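Local structure of cytolethal distending toxin protein B (Haemophilus ducreyi, 1SR4) at residues B[112-124]-B[140-154]. The protein forms the DNase I-like subunit of a tripartite bacterial genotoxin and probably acts as a nuclease that damages the DNA of host cells. Sequence-based numbering, arbitrary orientation.
Sequences VHSDSSVLQSRPA and LATGGSDAVSLIRNI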
loop_
_atom_site.group_PDB
_atom_site.type_symbol
_atom_site.label_atom_id
_atom_site.label_comp_id
_atom_site.label_asym_id
_atom_site.label_seq_id
_atom_site.Cartn_x
_atom_site.Cartn_y
_atom_site.Cartn_z
ATOM N N VAL B 112 -10.526 -19.956 -14.480
ATOM C CA VAL B 112 -9.778 -21.082 -15.028
ATOM C C VAL B 112 -9.166 -21.906 -13.903
ATOM O O VAL B 112 -8.466 -21.373 -13.032
ATOM C CB VAL B 112 -8.663 -20.603 -15.978
ATOM C CG1 VAL B 112 -7.948 -21.796 -16.610
ATOM C CG2 VAL B 112 -9.264 -19.740 -17.070
ATOM N N HIS B 113 -9.458 -23.207 -13.912
ATOM C CA HIS B 113 -8.937 -24.112 -12.895
ATOM C C HIS B 113 -7.624 -24.728 -13.323
ATOM O O HIS B 113 -7.300 -24.755 -14.516
ATOM C CB HIS B 113 -9.939 -25.237 -12.615
ATOM C CG HIS B 113 -11.207 -24.767 -11.976
ATOM N ND1 HIS B 113 -12.263 -24.258 -12.702
ATOM C CD2 HIS B 113 -11.566 -24.678 -10.673
ATOM C CE1 HIS B 113 -13.216 -23.871 -11.873
ATOM N NE2 HIS B 113 -12.819 -24.114 -10.635
ATOM N N SER B 114 -6.866 -25.216 -12.345
ATOM C CA SER B 114 -5.606 -25.894 -12.619
ATOM C C SER B 114 -6.005 -27.377 -12.736
ATOM O O SER B 114 -7.190 -27.687 -12.701
ATOM C CB SER B 114 -4.634 -25.683 -11.464
ATOM O OG SER B 114 -5.250 -26.000 -10.224
ATOM N N ASP B 115 -5.034 -28.276 -12.867
ATOM C CA ASP B 115 -5.333 -29.705 -12.987
ATOM C C ASP B 115 -6.057 -30.274 -11.769
ATOM O O ASP B 115 -5.779 -29.896 -10.630
ATOM C CB ASP B 115 -4.052 -30.524 -13.197
ATOM C CG ASP B 115 -3.547 -30.478 -14.632
ATOM O OD1 ASP B 115 -4.305 -30.043 -15.526
ATOM O OD2 ASP B 115 -2.389 -30.894 -14.864
ATOM N N SER B 116 -6.980 -31.198 -12.022
ATOM C CA SER B 116 -7.724 -31.847 -10.950
ATOM C C SER B 116 -6.739 -32.485 -9.982
ATOM O O SER B 116 -5.765 -33.108 -10.394
ATOM C CB SER B 116 -8.652 -32.930 -11.518
ATOM O OG SER B 116 -9.749 -32.345 -12.207
ATOM N N SER B 117 -6.987 -32.322 -8.691
ATOM C CA SER B 117 -6.096 -32.898 -7.688
ATOM C C SER B 117 -6.845 -32.946 -6.372
ATOM O O SER B 117 -7.859 -32.266 -6.219
ATOM C CB SER B 117 -4.834 -32.037 -7.539
ATOM O OG SER B 117 -5.078 -30.914 -6.707
ATOM N N VAL B 118 -6.348 -33.730 -5.416
ATOM C CA VAL B 118 -7.018 -33.835 -4.125
ATOM C C VAL B 118 -6.708 -32.638 -3.231
ATOM O O VAL B 118 -7.212 -32.546 -2.114
ATOM C CB VAL B 118 -6.614 -35.133 -3.393
ATOM C CG1 VAL B 118 -6.999 -36.355 -4.256
ATOM C CG2 VAL B 118 -5.116 -35.121 -3.103
ATOM N N LEU B 119 -5.877 -31.724 -3.729
ATOM C CA LEU B 119 -5.504 -30.523 -2.980
ATOM C C LEU B 119 -6.512 -29.421 -3.258
ATOM O O LEU B 119 -7.002 -29.288 -4.374
ATOM C CB LEU B 119 -4.099 -30.054 -3.391
ATOM C CG LEU B 119 -2.980 -31.070 -3.144
ATOM C CD1 LEU B 119 -1.627 -30.491 -3.529
ATOM C CD2 LEU B 119 -3.000 -31.463 -1.671
ATOM N N GLN B 120 -6.830 -28.633 -2.244
ATOM C CA GLN B 120 -7.789 -27.557 -2.428
ATOM C C GLN B 120 -7.137 -26.339 -3.062
ATOM O O GLN B 120 -6.880 -25.339 -2.401
ATOM C CB GLN B 120 -8.429 -27.187 -1.090
ATOM C CG GLN B 120 -9.342 -28.277 -0.531
ATOM C CD GLN B 120 -10.670 -28.377 -1.266
ATOM O OE1 GLN B 120 -10.726 -28.654 -2.475
ATOM N NE2 GLN B 120 -11.756 -28.152 -0.535
ATOM N N SER B 121 -6.850 -26.439 -4.349
ATOM C CA SER B 121 -6.243 -25.332 -5.048
ATOM C C SER B 121 -7.320 -24.324 -5.424
ATOM O O SER B 121 -8.519 -24.641 -5.464
ATOM C CB SER B 121 -5.504 -25.821 -6.295
ATOM O OG SER B 121 -6.394 -26.392 -7.227
ATOM N N ARG B 122 -6.882 -23.099 -5.683
ATOM C CA ARG B 122 -7.770 -21.995 -6.056
ATOM C C ARG B 122 -7.634 -21.680 -7.551
ATOM O O ARG B 122 -6.523 -21.703 -8.111
ATOM C CB ARG B 122 -7.407 -20.754 -5.238
ATOM C CG ARG B 122 -7.592 -20.924 -3.723
ATOM C CD ARG B 122 -6.832 -19.837 -2.959
ATOM N NE ARG B 122 -5.394 -20.097 -2.879
ATOM C CZ ARG B 122 -4.830 -20.966 -2.039
ATOM N NH1 ARG B 122 -5.577 -21.668 -1.199
ATOM N NH2 ARG B 122 -3.510 -21.116 -2.020
ATOM N N PRO B 123 -8.756 -21.375 -8.219
ATOM C CA PRO B 123 -8.703 -21.067 -9.647
ATOM C C PRO B 123 -8.204 -19.660 -9.926
ATOM O O PRO B 123 -8.144 -18.815 -9.029
ATOM C CB PRO B 123 -10.159 -21.234 -10.085
ATOM C CG PRO B 123 -10.905 -20.683 -8.882
ATOM C CD PRO B 123 -10.149 -21.323 -7.716
ATOM N N ALA B 124 -7.830 -19.404 -11.171
ATOM C CA ALA B 124 -7.411 -18.058 -11.533
ATOM C C ALA B 124 -8.741 -17.369 -11.849
ATOM O O ALA B 124 -9.627 -17.983 -12.469
ATOM C CB ALA B 124 -6.515 -18.086 -12.773
ATOM N N LEU B 140 -0.933 -22.572 -4.306
ATOM C CA LEU B 140 -0.776 -23.302 -3.054
ATOM C C LEU B 140 0.504 -22.943 -2.304
ATOM O O LEU B 140 1.564 -22.774 -2.907
ATOM C CB LEU B 140 -0.830 -24.817 -3.328
ATOM C CG LEU B 140 -2.185 -25.324 -3.863
ATOM C CD1 LEU B 140 -2.042 -26.695 -4.539
ATOM C CD2 LEU B 140 -3.177 -25.402 -2.699
ATOM N N ALA B 141 0.384 -22.842 -0.985
ATOM C CA ALA B 141 1.491 -22.493 -0.093
ATOM C C ALA B 141 2.715 -23.380 -0.267
ATOM O O ALA B 141 3.852 -22.917 -0.156
ATOM C CB ALA B 141 1.018 -22.549 1.358
ATOM N N THR B 142 2.500 -24.657 -0.531
ATOM C CA THR B 142 3.638 -25.537 -0.721
ATOM C C THR B 142 4.132 -25.462 -2.163
ATOM O O THR B 142 3.614 -26.162 -3.059
ATOM C CB THR B 142 3.303 -27.013 -0.325
ATOM O OG1 THR B 142 1.905 -27.274 -0.528
ATOM C CG2 THR B 142 3.649 -27.258 1.145
ATOM N N GLY B 143 5.106 -24.570 -2.365
ATOM C CA GLY B 143 5.711 -24.357 -3.668
ATOM C C GLY B 143 4.816 -23.983 -4.843
ATOM O O GLY B 143 5.259 -24.059 -5.984
ATOM N N GLY B 144 3.580 -23.563 -4.587
ATOM C CA GLY B 144 2.683 -23.211 -5.684
ATOM C C GLY B 144 2.683 -24.313 -6.732
ATOM O O GLY B 144 2.753 -24.046 -7.931
ATOM N N SER B 145 2.588 -25.559 -6.270
ATOM C CA SER B 145 2.634 -26.735 -7.145
ATOM C C SER B 145 1.578 -26.778 -8.241
ATOM O O SER B 145 1.745 -27.483 -9.238
ATOM C CB SER B 145 2.531 -28.006 -6.297
ATOM O OG SER B 145 1.251 -28.097 -5.691
ATOM N N ASP B 146 0.499 -26.026 -8.051
ATOM C CA ASP B 146 -0.591 -25.966 -9.013
ATOM C C ASP B 146 -0.355 -24.931 -10.109
ATOM O O ASP B 146 -1.111 -24.866 -11.081
ATOM C CB ASP B 146 -1.896 -25.624 -8.274
ATOM C CG ASP B 146 -1.796 -24.316 -7.459
ATOM O OD1 ASP B 146 -0.733 -24.040 -6.868
ATOM O OD2 ASP B 146 -2.794 -23.572 -7.390
ATOM N N ALA B 147 0.701 -24.136 -9.969
ATOM C CA ALA B 147 0.972 -23.049 -10.911
ATOM C C ALA B 147 1.206 -23.385 -12.384
ATOM O O ALA B 147 0.711 -22.687 -13.272
ATOM C CB ALA B 147 2.132 -22.211 -10.383
ATOM N N VAL B 148 1.961 -24.438 -12.659
ATOM C CA VAL B 148 2.227 -24.777 -14.048
ATOM C C VAL B 148 0.973 -25.175 -14.822
ATOM O O VAL B 148 0.758 -24.680 -15.938
ATOM C CB VAL B 148 3.304 -25.889 -14.160
ATOM C CG1 VAL B 148 3.335 -26.451 -15.582
ATOM C CG2 VAL B 148 4.674 -25.310 -13.802
ATOM N N SER B 149 0.144 -26.060 -14.258
ATOM C CA SER B 149 -1.079 -26.459 -14.966
ATOM C C SER B 149 -2.078 -25.305 -15.020
ATOM O O SER B 149 -2.879 -25.212 -15.953
ATOM C CB SER B 149 -1.726 -27.718 -14.340
ATOM O OG SER B 149 -2.214 -27.503 -13.038
ATOM N N LEU B 150 -2.026 -24.410 -14.041
ATOM C CA LEU B 150 -2.925 -23.252 -14.048
ATOM C C LEU B 150 -2.553 -22.363 -15.248
ATOM O O LEU B 150 -3.417 -21.966 -16.023
ATOM C CB LEU B 150 -2.801 -22.452 -12.744
ATOM C CG LEU B 150 -3.796 -21.296 -12.550
ATOM C CD1 LEU B 150 -5.216 -21.831 -12.604
ATOM C CD2 LEU B 150 -3.545 -20.604 -11.209
ATOM N N ILE B 151 -1.264 -22.071 -15.400
ATOM C CA ILE B 151 -0.776 -21.250 -16.509
ATOM C C ILE B 151 -1.087 -21.944 -17.851
ATOM O O ILE B 151 -1.562 -21.308 -18.795
ATOM C CB ILE B 151 0.765 -21.018 -16.401
ATOM C CG1 ILE B 151 1.104 -20.297 -15.084
ATOM C CG2 ILE B 151 1.274 -20.217 -17.612
ATOM C CD1 ILE B 151 0.336 -19.044 -14.870
ATOM N N ARG B 152 -0.814 -23.247 -17.935
ATOM C CA ARG B 152 -1.100 -24.001 -19.154
ATOM C C ARG B 152 -2.584 -23.943 -19.514
ATOM O O ARG B 152 -2.937 -23.730 -20.681
ATOM C CB ARG B 152 -0.655 -25.466 -19.008
ATOM C CG ARG B 152 -1.091 -26.359 -20.187
ATOM C CD ARG B 152 -0.634 -27.807 -20.021
ATOM N NE ARG B 152 -0.999 -28.350 -18.715
ATOM C CZ ARG B 152 -2.250 -28.504 -18.289
ATOM N NH1 ARG B 152 -3.262 -28.162 -19.071
ATOM N NH2 ARG B 152 -2.490 -28.988 -17.076
ATOM N N ASN B 153 -3.468 -24.120 -18.536
ATOM C CA ASN B 153 -4.895 -24.081 -18.841
ATOM C C ASN B 153 -5.321 -22.687 -19.303
ATOM O O ASN B 153 -6.195 -22.550 -20.159
ATOM C CB ASN B 153 -5.734 -24.524 -17.640
ATOM C CG ASN B 153 -5.667 -26.028 -17.406
ATOM O OD1 ASN B 153 -5.199 -26.773 -18.260
ATOM N ND2 ASN B 153 -6.148 -26.478 -16.253
ATOM N N ILE B 154 -4.714 -21.648 -18.737
ATOM C CA ILE B 154 -5.047 -20.290 -19.156
ATOM C C ILE B 154 -4.592 -20.138 -20.607
ATOM O O ILE B 154 -5.325 -19.619 -21.447
ATOM C CB ILE B 154 -4.344 -19.231 -18.260
ATOM C CG1 ILE B 154 -4.990 -19.234 -16.863
ATOM C CG2 ILE B 154 -4.429 -17.844 -18.907
ATOM C CD1 ILE B 154 -4.275 -18.362 -15.851
HETATM O O HOH W 1 -4.957 -23.636 -9.037
HETATM O O HOH W 2 -4.114 -22.571 -5.387
#
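Asp115 and Arg152 meet through their flat groups, the carboxylate and guanidinium planes inclined by 23°. Ser149 O lies over one face of the Arg152 guanidinium, offset toward its rim; at the edge, Arg152 NH2 reaches Asp115 OD1 at 2.6 Å, on the syn side but 33° out of the carboxylate plane, forming a salt bridge. The chi3 bend (51°) of the otherwise extended arginine brings NH2 to that carboxylate. Pro123 CB covers one face of the His113 ring, and a water one face of the Arg122 guanidinium, both toward the rim. The Asn153 amide works in its own plane: its ND2 donates to His113 O at 2.7 Å along an almost straight N-H path. A second straight bond runs from Asp115 N to Ser149 OG (2.9 Å), so successive turns of the helix grip the backbone at 113-115. These bonds tie the connection between strands 108-112 and 124-129, neighbours in one sheet of the DNase I-like fold, to helix 147-159 packed against that sheet. Beneath them, Leu150 CD1 presses on Val112 O and Ala124, while Ile154 CD1 touches Ala124 CB at 3.8 Å; Val137 and Phe135 of strand 132-138 continue this apolar layer. The buried Asp146 carboxylate is shared out: OD1 accepts from Leu140 N at 3.0 Å, and OD2 accepts hydrogen bonds from two waters. One also joins Ser114 OG and Arg122 O; the other accepts from Arg122 N. Leu140 CD1 meets Leu119 CD1 at 3.9 Å, while Leu140 CD2 lies against Gln120 O and Ser121 CA. Arg122 NE hydrogen-bonds to His138 O, and its NH2 forms a salt bridge with Asp11 of the cytolethal distending toxin protein C chain.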